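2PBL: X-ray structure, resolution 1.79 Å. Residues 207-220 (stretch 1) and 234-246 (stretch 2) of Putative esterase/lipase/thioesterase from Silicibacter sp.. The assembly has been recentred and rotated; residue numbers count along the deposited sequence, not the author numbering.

Stretch 1 (207-220) VTVWVGGAERPAFL
Stretch 2 (234-246) HVIAFEKHHFNVI

Residues 207-212 form a strand that begins earlier in the chain. Residues 234-237 form the end of a second strand. The two run parallel, with axes 4.6 Å apart at closest approach and 19° between their directions. Phi/psi values are extended throughout, for example -87/122 at Val-209 and -145/123 at His-234. Val-209 pairs with His-234, Trp-210 with Val-235, Val-211 with Ile-236 and Gly-212 with Ala-237; paired CA atoms lie 4.7 to 5.1 Å apart.

Four backbone hydrogen bonds set this register. Val-235 N donates to Val-209 O (2.8 Å), and Val-211 N to Val-235 O (2.9 Å). Ala-237 N donates to Val-211 O (2.9 Å), and Gly-213 N to Ala-237 O (2.9 Å). All are close to linear, with angles at hydrogen of 158° to 175°. CA-H...O contacts accompany them, such as Ile-236 CA to Val-211 O at 3.3 Å.

Both stretches turn after their strands. Gly-212 to Glu-215 is a type I turn, with Gly-213 at -58/-32 and Ala-214 at -96/18. Its Glu-215 N to Gly-212 O hydrogen bond is 3.1 Å. Ala-237 to Lys-240 is a type II turn, with Phe-238 at -46/118 and Glu-239 at 57/16. Here Lys-240 N donates to Ala-237 O over 3.1 Å. The turns are joined by Ala-214 N to Lys-240 O, a 2.9 Å hydrogen bond with a more bent angle of 139°. Lys-240 O also lies 3.3 Å from Gly-212 CA. A CB on Gly-212 would clash with this oxygen. Arg-216 is the N-cap of the helix that starts at Pro-217.

Trp-210 and Val-235 share one sheet face. Trp-210 has chi1 t and chi2 -71°; Val-235 is t. Val-235 CG1 sits 3.6 Å from the centroid of the Trp-210 six-membered ring, almost on the ring normal, in a CH-pi contact. Val-245, rotamer p, meets the ring edge, with its CG2 3.7 Å from Trp-210 CD1. Ala-237 CB is 3.6 Å from Trp-210 NE1. That nitrogen donates to a water (Trp-210 NE1 to water O, 3.0 Å), which donates to Val-245 O (2.8 Å from water O), bridging the stretches.

Val-209, Val-211, His-234 and Ile-236 occupy the other face. Val-211 is p and Ile-236 is m, t; their CG1 atoms are 4.1 Å apart. His-234 has chi1 t, and its ring edge approaches Val-211, with NE2 3.8 Å from Val-211 CG1.

The CA-to-CB bond of Glu-215 points sideways, but chi1 m, chi2 t and chi3 51° bring its end nearer to the other stretch. Its carboxylate ties both stretches together. Glu-215 OE2 accepts from Gly-212 N (2.9 Å), bracing its own turn. Glu-215 OE1 accepts from His-242 ND1 (2.8 Å, 158°), near the plane of the imidazole. His-242 has chi1 t and chi2 66°. His-242 CE1 lies over one face of the Phe-219 ring, 3.4 Å from Phe-219 CE2. The two rings are oblique, with planes at 47° and centroids 4.3 Å apart. Phe-219 is m, with chi2 86°.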

ATOM      1  N   VAL A 207       6.784 -12.273  -2.873  1.00 11.90           N
ATOM      2  CA  VAL A 207       6.159 -11.485  -1.853  1.00 11.56           C
ATOM      3  C   VAL A 207       7.126 -11.385  -0.659  1.00 10.76           C
ATOM      4  O   VAL A 207       7.607 -12.381  -0.166  1.00 10.78           O
ATOM      5  CB  VAL A 207       4.839 -12.152  -1.333  1.00 12.36           C
ATOM      6  CG1 VAL A 207       4.203 -11.244  -0.213  1.00 16.12           C
ATOM      7  CG2 VAL A 207       3.858 -12.367  -2.450  1.00 16.16           C
ATOM      8  N   THR A 208       7.340 -10.161  -0.190  1.00 12.33           N
ATOM      9  CA  THR A 208       8.222  -9.902   0.951  1.00 13.35           C
ATOM     10  C   THR A 208       7.434  -9.007   1.911  1.00 13.84           C
ATOM     11  O   THR A 208       7.071  -7.898   1.553  1.00 13.96           O
ATOM     12  CB  THR A 208       9.539  -9.223   0.531  1.00 13.05           C
ATOM     13  OG1 THR A 208      10.234 -10.018  -0.451  1.00 13.80           O
ATOM     14  CG2 THR A 208      10.462  -9.048   1.758  1.00 17.00           C
ATOM     15  N   VAL A 209       7.158  -9.516   3.102  1.00 14.21           N
ATOM     16  CA  VAL A 209       6.455  -8.760   4.127  1.00 11.96           C
ATOM     17  C   VAL A 209       7.503  -7.977   4.906  1.00 14.01           C
ATOM     18  O   VAL A 209       8.462  -8.515   5.459  1.00 12.48           O
ATOM     19  CB  VAL A 209       5.607  -9.649   5.027  1.00 16.76           C
ATOM     20  CG1 VAL A 209       4.782  -8.784   6.003  1.00 11.13           C
ATOM     21  CG2 VAL A 209       4.713 -10.524   4.185  1.00 18.08           C
ATOM     22  N   TRP A 210       7.317  -6.673   4.900  1.00 13.93           N
ATOM     23  CA  TRP A 210       8.280  -5.746   5.472  1.00 14.14           C
ATOM     24  C   TRP A 210       7.598  -5.061   6.638  1.00 15.46           C
ATOM     25  O   TRP A 210       6.589  -4.413   6.482  1.00 13.89           O
ATOM     26  CB  TRP A 210       8.688  -4.756   4.374  1.00 16.35           C
ATOM     27  CG  TRP A 210       9.814  -3.897   4.711  1.00 14.02           C
ATOM     28  CD1 TRP A 210       9.815  -2.861   5.610  1.00 19.46           C
ATOM     29  CD2 TRP A 210      11.144  -4.008   4.216  1.00 14.12           C
ATOM     30  NE1 TRP A 210      11.063  -2.314   5.674  1.00 17.94           N
ATOM     31  CE2 TRP A 210      11.904  -3.007   4.843  1.00 15.37           C
ATOM     32  CE3 TRP A 210      11.772  -4.862   3.292  1.00 17.59           C
ATOM     33  CZ2 TRP A 210      13.268  -2.802   4.559  1.00 20.54           C
ATOM     34  CZ3 TRP A 210      13.121  -4.676   3.028  1.00 18.39           C
ATOM     35  CH2 TRP A 210      13.850  -3.637   3.645  1.00 19.14           C
ATOM     36  N   VAL A 211       8.173  -5.169   7.822  1.00 14.66           N
ATOM     37  CA  VAL A 211       7.543  -4.558   8.993  1.00 15.77           C
ATOM     38  C   VAL A 211       8.576  -3.938   9.914  1.00 16.30           C
ATOM     39  O   VAL A 211       9.684  -4.413   9.991  1.00 15.27           O
ATOM     40  CB  VAL A 211       6.690  -5.613   9.723  1.00 14.62           C
ATOM     41  CG1 VAL A 211       7.538  -6.730  10.322  1.00 17.10           C
ATOM     42  CG2 VAL A 211       5.815  -4.971  10.781  1.00 12.07           C
ATOM     43  N   GLY A 212       8.213  -2.871  10.607  1.00 16.74           N
ATOM     44  CA  GLY A 212       9.162  -2.219  11.494  1.00 16.40           C
ATOM     45  C   GLY A 212       9.343  -2.938  12.814  1.00 15.16           C
ATOM     46  O   GLY A 212       8.374  -3.360  13.452  1.00 17.28           O
ATOM     47  N   GLY A 213      10.602  -3.091  13.218  1.00 15.20           N
ATOM     48  CA  GLY A 213      10.963  -3.774  14.455  1.00 16.97           C
ATOM     49  C   GLY A 213      10.375  -3.204  15.744  1.00 14.33           C
ATOM     50  O   GLY A 213      10.095  -3.948  16.688  1.00 15.95           O
ATOM     51  N   ALA A 214      10.174  -1.902  15.757  1.00 16.67           N
ATOM     52  CA  ALA A 214       9.620  -1.199  16.906  1.00 17.17           C
ATOM     53  C   ALA A 214       8.129  -0.994  16.776  1.00 17.19           C
ATOM     54  O   ALA A 214       7.596  -0.143  17.454  1.00 16.81           O
ATOM     55  CB  ALA A 214      10.330   0.178  17.060  1.00 15.87           C
ATOM     56  N   GLU A 215       7.441  -1.742  15.900  1.00 16.72           N
ATOM     57  CA  GLU A 215       6.022  -1.529  15.703  1.00 16.68           C
ATOM     58  C   GLU A 215       5.202  -2.169  16.770  1.00 19.44           C
ATOM     59  O   GLU A 215       5.716  -2.967  17.558  1.00 17.36           O
ATOM     60  CB  GLU A 215       5.556  -2.016  14.332  1.00 18.81           C
ATOM     61  CG  GLU A 215       5.943  -1.042  13.226  1.00 15.44           C
ATOM     62  CD  GLU A 215       5.146  -1.256  11.932  1.00 17.82           C
ATOM     63  OE1 GLU A 215       3.900  -1.309  12.028  1.00 19.91           O
ATOM     64  OE2 GLU A 215       5.783  -1.368  10.847  1.00 18.78           O
ATOM     65  N   ARG A 216       3.918  -1.801  16.788  1.00 17.48           N
ATOM     66  CA  ARG A 216       2.939  -2.378  17.717  1.00 17.29           C
ATOM     67  C   ARG A 216       2.965  -3.888  17.572  1.00 18.24           C
ATOM     68  O   ARG A 216       3.108  -4.413  16.446  1.00 17.97           O
ATOM     69  CB  ARG A 216       1.515  -1.873  17.406  1.00 17.81           C
ATOM     70  CG  ARG A 216       1.312  -0.369  17.403  1.00 23.04           C
ATOM     71  CD  ARG A 216       1.490   0.195  18.790  1.00 23.38           C
ATOM     72  NE  ARG A 216       0.415  -0.272  19.660  1.00 27.93           N
ATOM     73  CZ  ARG A 216       0.578  -0.596  20.933  1.00 26.74           C
ATOM     74  NH1 ARG A 216      -0.447  -0.996  21.638  1.00 23.18           N
ATOM     75  NH2 ARG A 216       1.770  -0.544  21.505  1.00 27.52           N
ATOM     76  N   PRO A 217       2.893  -4.608  18.694  1.00 19.04           N
ATOM     77  CA  PRO A 217       2.795  -6.058  18.627  1.00 16.70           C
ATOM     78  C   PRO A 217       1.767  -6.587  17.595  1.00 17.35           C
ATOM     79  O   PRO A 217       2.052  -7.581  16.907  1.00 17.83           O
ATOM     80  CB  PRO A 217       2.354  -6.415  20.047  1.00 19.21           C
ATOM     81  CG  PRO A 217       3.030  -5.428  20.861  1.00 18.76           C
ATOM     82  CD  PRO A 217       2.942  -4.155  20.109  1.00 18.41           C
ATOM     83  N   ALA A 218       0.611  -5.932  17.521  1.00 16.00           N
ATOM     84  CA  ALA A 218      -0.461  -6.290  16.559  1.00 16.97           C
ATOM     85  C   ALA A 218       0.073  -6.297  15.104  1.00 16.34           C
ATOM     86  O   ALA A 218      -0.251  -7.186  14.324  1.00 19.22           O
ATOM     87  CB  ALA A 218      -1.575  -5.310  16.673  1.00 18.22           C
ATOM     88  N   PHE A 219       0.869  -5.301  14.748  1.00 16.15           N
ATOM     89  CA  PHE A 219       1.443  -5.234  13.390  1.00 17.68           C
ATOM     90  C   PHE A 219       2.529  -6.258  13.137  1.00 17.05           C
ATOM     91  O   PHE A 219       2.649  -6.755  12.012  1.00 13.63           O
ATOM     92  CB  PHE A 219       1.856  -3.823  12.993  1.00 16.43           C
ATOM     93  CG  PHE A 219       0.682  -2.989  12.578  1.00 21.05           C
ATOM     94  CD1 PHE A 219      -0.079  -2.296  13.526  1.00 18.22           C
ATOM     95  CD2 PHE A 219       0.267  -2.968  11.256  1.00 19.90           C
ATOM     96  CE1 PHE A 219      -1.179  -1.553  13.133  1.00 24.44           C
ATOM     97  CE2 PHE A 219      -0.866  -2.254  10.875  1.00 18.49           C
ATOM     98  CZ  PHE A 219      -1.576  -1.543  11.795  1.00 18.46           C
ATOM     99  N   LEU A 220       3.334  -6.559  14.151  1.00 14.69           N
ATOM    100  CA  LEU A 220       4.294  -7.624  14.027  1.00 15.82           C
ATOM    101  C   LEU A 220       3.564  -8.955  13.821  1.00 14.99           C
ATOM    102  O   LEU A 220       3.991  -9.803  13.012  1.00 15.32           O
ATOM    103  CB  LEU A 220       5.206  -7.672  15.273  1.00 16.59           C
ATOM    104  CG  LEU A 220       6.154  -6.495  15.417  1.00 19.05           C
ATOM    105  CD1 LEU A 220       6.874  -6.583  16.760  1.00 23.47           C
ATOM    106  CD2 LEU A 220       7.152  -6.463  14.278  1.00 14.66           C
ATOM    107  N   HIS A 234      10.318 -12.357   4.718  1.00 14.96           N
ATOM    108  CA  HIS A 234       9.989 -11.532   5.858  1.00 14.58           C
ATOM    109  C   HIS A 234      11.176 -10.709   6.275  1.00 16.33           C
ATOM    110  O   HIS A 234      12.195 -11.269   6.582  1.00 16.90           O
ATOM    111  CB  HIS A 234       9.594 -12.464   7.010  1.00 15.52           C
ATOM    112  CG  HIS A 234       9.040 -11.762   8.215  1.00 10.66           C
ATOM    113  ND1 HIS A 234       8.856 -12.415   9.418  1.00 20.99           N
ATOM    114  CD2 HIS A 234       8.546 -10.500   8.388  1.00 15.74           C
ATOM    115  CE1 HIS A 234       8.296 -11.587  10.284  1.00 18.38           C
ATOM    116  NE2 HIS A 234       8.095 -10.422   9.689  1.00 19.23           N
ATOM    117  N   VAL A 235      11.000  -9.384   6.297  1.00 15.89           N
ATOM    118  CA  VAL A 235      12.005  -8.436   6.750  1.00 16.28           C
ATOM    119  C   VAL A 235      11.508  -7.603   7.941  1.00 18.72           C
ATOM    120  O   VAL A 235      10.430  -6.965   7.879  1.00 18.34           O
ATOM    121  CB  VAL A 235      12.429  -7.496   5.656  1.00 15.68           C
ATOM    122  CG1 VAL A 235      13.428  -6.458   6.213  1.00 18.06           C
ATOM    123  CG2 VAL A 235      13.093  -8.270   4.493  1.00 15.33           C
ATOM    124  N   ILE A 236      12.302  -7.589   9.016  1.00 18.09           N
ATOM    125  CA  ILE A 236      12.016  -6.705  10.161  1.00 19.07           C
ATOM    126  C   ILE A 236      13.018  -5.531  10.113  1.00 17.34           C
ATOM    127  O   ILE A 236      14.222  -5.721  10.320  1.00 18.73           O
ATOM    128  CB  ILE A 236      12.078  -7.467  11.465  1.00 21.44           C
ATOM    129  CG1 ILE A 236      11.010  -8.543  11.437  1.00 23.32           C
ATOM    130  CG2 ILE A 236      11.807  -6.546  12.679  1.00 21.12           C
ATOM    131  CD1 ILE A 236      11.011  -9.353  12.623  1.00 33.55           C
ATOM    132  N   ALA A 237      12.536  -4.330   9.799  1.00 16.24           N
ATOM    133  CA  ALA A 237      13.383  -3.150   9.660  1.00 15.68           C
ATOM    134  C   ALA A 237      13.814  -2.629  11.043  1.00 17.84           C
ATOM    135  O   ALA A 237      12.967  -2.227  11.860  1.00 17.73           O
ATOM    136  CB  ALA A 237      12.629  -2.066   8.908  1.00 16.65           C
ATOM    137  N   PHE A 238      15.124  -2.661  11.297  1.00 18.19           N
ATOM    138  CA  PHE A 238      15.673  -2.290  12.615  1.00 16.28           C
ATOM    139  C   PHE A 238      15.109  -0.998  13.209  1.00 16.35           C
ATOM    140  O   PHE A 238      15.241   0.073  12.636  1.00 17.26           O
ATOM    141  CB  PHE A 238      17.181  -2.203  12.539  1.00 18.37           C
ATOM    142  CG  PHE A 238      17.814  -1.816  13.838  1.00 16.24           C
ATOM    143  CD1 PHE A 238      17.957  -2.767  14.856  1.00 22.17           C
ATOM    144  CD2 PHE A 238      18.261  -0.507  14.053  1.00 21.48           C
ATOM    145  CE1 PHE A 238      18.551  -2.417  16.085  1.00 20.82           C
ATOM    146  CE2 PHE A 238      18.853  -0.149  15.275  1.00 19.60           C
ATOM    147  CZ  PHE A 238      18.995  -1.111  16.290  1.00 21.18           C
ATOM    148  N   GLU A 239      14.454  -1.131  14.356  1.00 16.84           N
ATOM    149  CA  GLU A 239      13.905  -0.008  15.139  1.00 17.10           C
ATOM    150  C   GLU A 239      12.924   0.911  14.445  1.00 16.39           C
ATOM    151  O   GLU A 239      12.602   1.956  14.961  1.00 18.72           O
ATOM    152  CB  GLU A 239      15.034   0.806  15.787  1.00 18.94           C
ATOM    153  CG  GLU A 239      15.840   0.020  16.773  1.00 21.64           C
ATOM    154  CD  GLU A 239      15.065  -0.507  17.975  1.00 33.28           C
ATOM    155  OE1 GLU A 239      13.916  -0.099  18.200  1.00 37.30           O
ATOM    156  OE2 GLU A 239      15.634  -1.326  18.731  1.00 46.52           O
ATOM    157  N   LYS A 240      12.368   0.480  13.322  1.00 15.50           N
ATOM    158  CA  LYS A 240      11.358   1.280  12.622  1.00 15.96           C
ATOM    159  C   LYS A 240       9.979   1.167  13.250  1.00 17.47           C
ATOM    160  O   LYS A 240       9.617   0.094  13.792  1.00 15.91           O
ATOM    161  CB  LYS A 240      11.298   0.901  11.151  1.00 16.24           C
ATOM    162  CG  LYS A 240      12.558   1.186  10.357  1.00 15.84           C
ATOM    163  CD  LYS A 240      12.955   2.648  10.294  1.00 20.74           C
ATOM    164  CE  LYS A 240      14.252   2.826   9.524  1.00 23.20           C
ATOM    165  NZ  LYS A 240      14.712   4.238   9.623  1.00 38.29           N
ATOM    166  N   HIS A 241       9.229   2.289  13.202  1.00 16.91           N
ATOM    167  CA  HIS A 241       7.857   2.306  13.705  1.00 17.04           C
ATOM    168  C   HIS A 241       6.930   2.431  12.495  1.00 15.86           C
ATOM    169  O   HIS A 241       7.389   2.437  11.372  1.00 13.21           O
ATOM    170  CB  HIS A 241       7.591   3.375  14.785  1.00 13.53           C
ATOM    171  CG  HIS A 241       7.988   4.752  14.397  1.00 19.20           C
ATOM    172  ND1 HIS A 241       7.351   5.462  13.406  1.00 14.39           N
ATOM    173  CD2 HIS A 241       8.932   5.572  14.903  1.00 17.78           C
ATOM    174  CE1 HIS A 241       7.929   6.636  13.270  1.00 20.87           C
ATOM    175  NE2 HIS A 241       8.888   6.732  14.172  1.00 18.26           N
ATOM    176  N   HIS A 242       5.628   2.485  12.729  1.00 16.06           N
ATOM    177  CA  HIS A 242       4.642   2.461  11.628  1.00 16.32           C
ATOM    178  C   HIS A 242       4.729   3.619  10.672  1.00 15.98           C
ATOM    179  O   HIS A 242       4.312   3.501   9.521  1.00 17.93           O
ATOM    180  CB  HIS A 242       3.218   2.356  12.234  1.00 15.20           C
ATOM    181  CG  HIS A 242       2.180   1.823  11.295  1.00 20.68           C
ATOM    182  ND1 HIS A 242       2.210   0.532  10.809  1.00 18.18           N
ATOM    183  CD2 HIS A 242       1.063   2.392  10.786  1.00 22.09           C
ATOM    184  CE1 HIS A 242       1.172   0.340  10.018  1.00 20.73           C
ATOM    185  NE2 HIS A 242       0.442   1.441  10.010  1.00 19.98           N
ATOM    186  N   PHE A 243       5.239   4.753  11.134  1.00 12.41           N
ATOM    187  CA  PHE A 243       5.280   5.941  10.319  1.00 15.60           C
ATOM    188  C   PHE A 243       6.581   6.198   9.610  1.00 16.99           C
ATOM    189  O   PHE A 243       6.536   6.821   8.574  1.00 20.62           O
ATOM    190  CB  PHE A 243       4.863   7.175  11.115  1.00 15.15           C
ATOM    191  CG  PHE A 243       3.459   7.141  11.616  1.00 13.10           C
ATOM    192  CD1 PHE A 243       2.515   6.257  11.135  1.00 17.49           C
ATOM    193  CD2 PHE A 243       3.044   8.117  12.505  1.00 24.87           C
ATOM    194  CE1 PHE A 243       1.234   6.274  11.631  1.00 19.70           C
ATOM    195  CE2 PHE A 243       1.750   8.145  12.983  1.00 19.87           C
ATOM    196  CZ  PHE A 243       0.850   7.234  12.544  1.00 20.33           C
ATOM    197  N   ASN A 244       7.729   5.755  10.124  1.00 16.34           N
ATOM    198  CA  ASN A 244       8.985   5.963   9.387  1.00 16.27           C
ATOM    199  C   ASN A 244       9.493   4.733   8.613  1.00 17.19           C
ATOM    200  O   ASN A 244      10.529   4.816   7.907  1.00 18.11           O
ATOM    201  CB  ASN A 244      10.111   6.562  10.254  1.00 15.38           C
ATOM    202  CG  ASN A 244      10.564   5.672  11.327  1.00 21.67           C
ATOM    203  OD1 ASN A 244      10.022   4.582  11.550  1.00 15.72           O
ATOM    204  ND2 ASN A 244      11.608   6.132  12.046  1.00 11.62           N
ATOM    205  N   VAL A 245       8.790   3.609   8.748  1.00 14.07           N
ATOM    206  CA  VAL A 245       9.098   2.349   8.030  1.00 15.63           C
ATOM    207  C   VAL A 245       9.101   2.557   6.511  1.00 15.42           C
ATOM    208  O   VAL A 245       9.912   1.971   5.814  1.00 15.95           O
ATOM    209  CB  VAL A 245       8.125   1.187   8.429  1.00 15.28           C
ATOM    210  CG1 VAL A 245       6.705   1.417   7.971  1.00 16.23           C
ATOM    211  CG2 VAL A 245       8.624  -0.139   7.889  1.00 14.79           C
ATOM    212  N   ILE A 246       8.224   3.450   6.047  1.00 16.39           N
ATOM    213  CA  ILE A 246       8.110   3.815   4.633  1.00 15.68           C
ATOM    214  C   ILE A 246       9.156   4.829   4.166  1.00 16.69           C
ATOM    215  O   ILE A 246       9.341   5.033   2.966  1.00 15.78           O
ATOM    216  CB  ILE A 246       6.701   4.399   4.327  1.00 15.57           C
ATOM    217  CG1 ILE A 246       6.452   5.740   5.082  1.00 19.23           C
ATOM    218  CG2 ILE A 246       5.623   3.383   4.647  1.00 20.68           C
ATOM    219  CD1 ILE A 246       5.014   6.307   4.902  1.00 19.73           C
TER
HETATM  220  O   HOH W   1      11.867   0.329   6.906  1.00 19.12           O
HETATM  221  O   HOH W   2       6.667  -9.717  12.141  1.00 16.87           O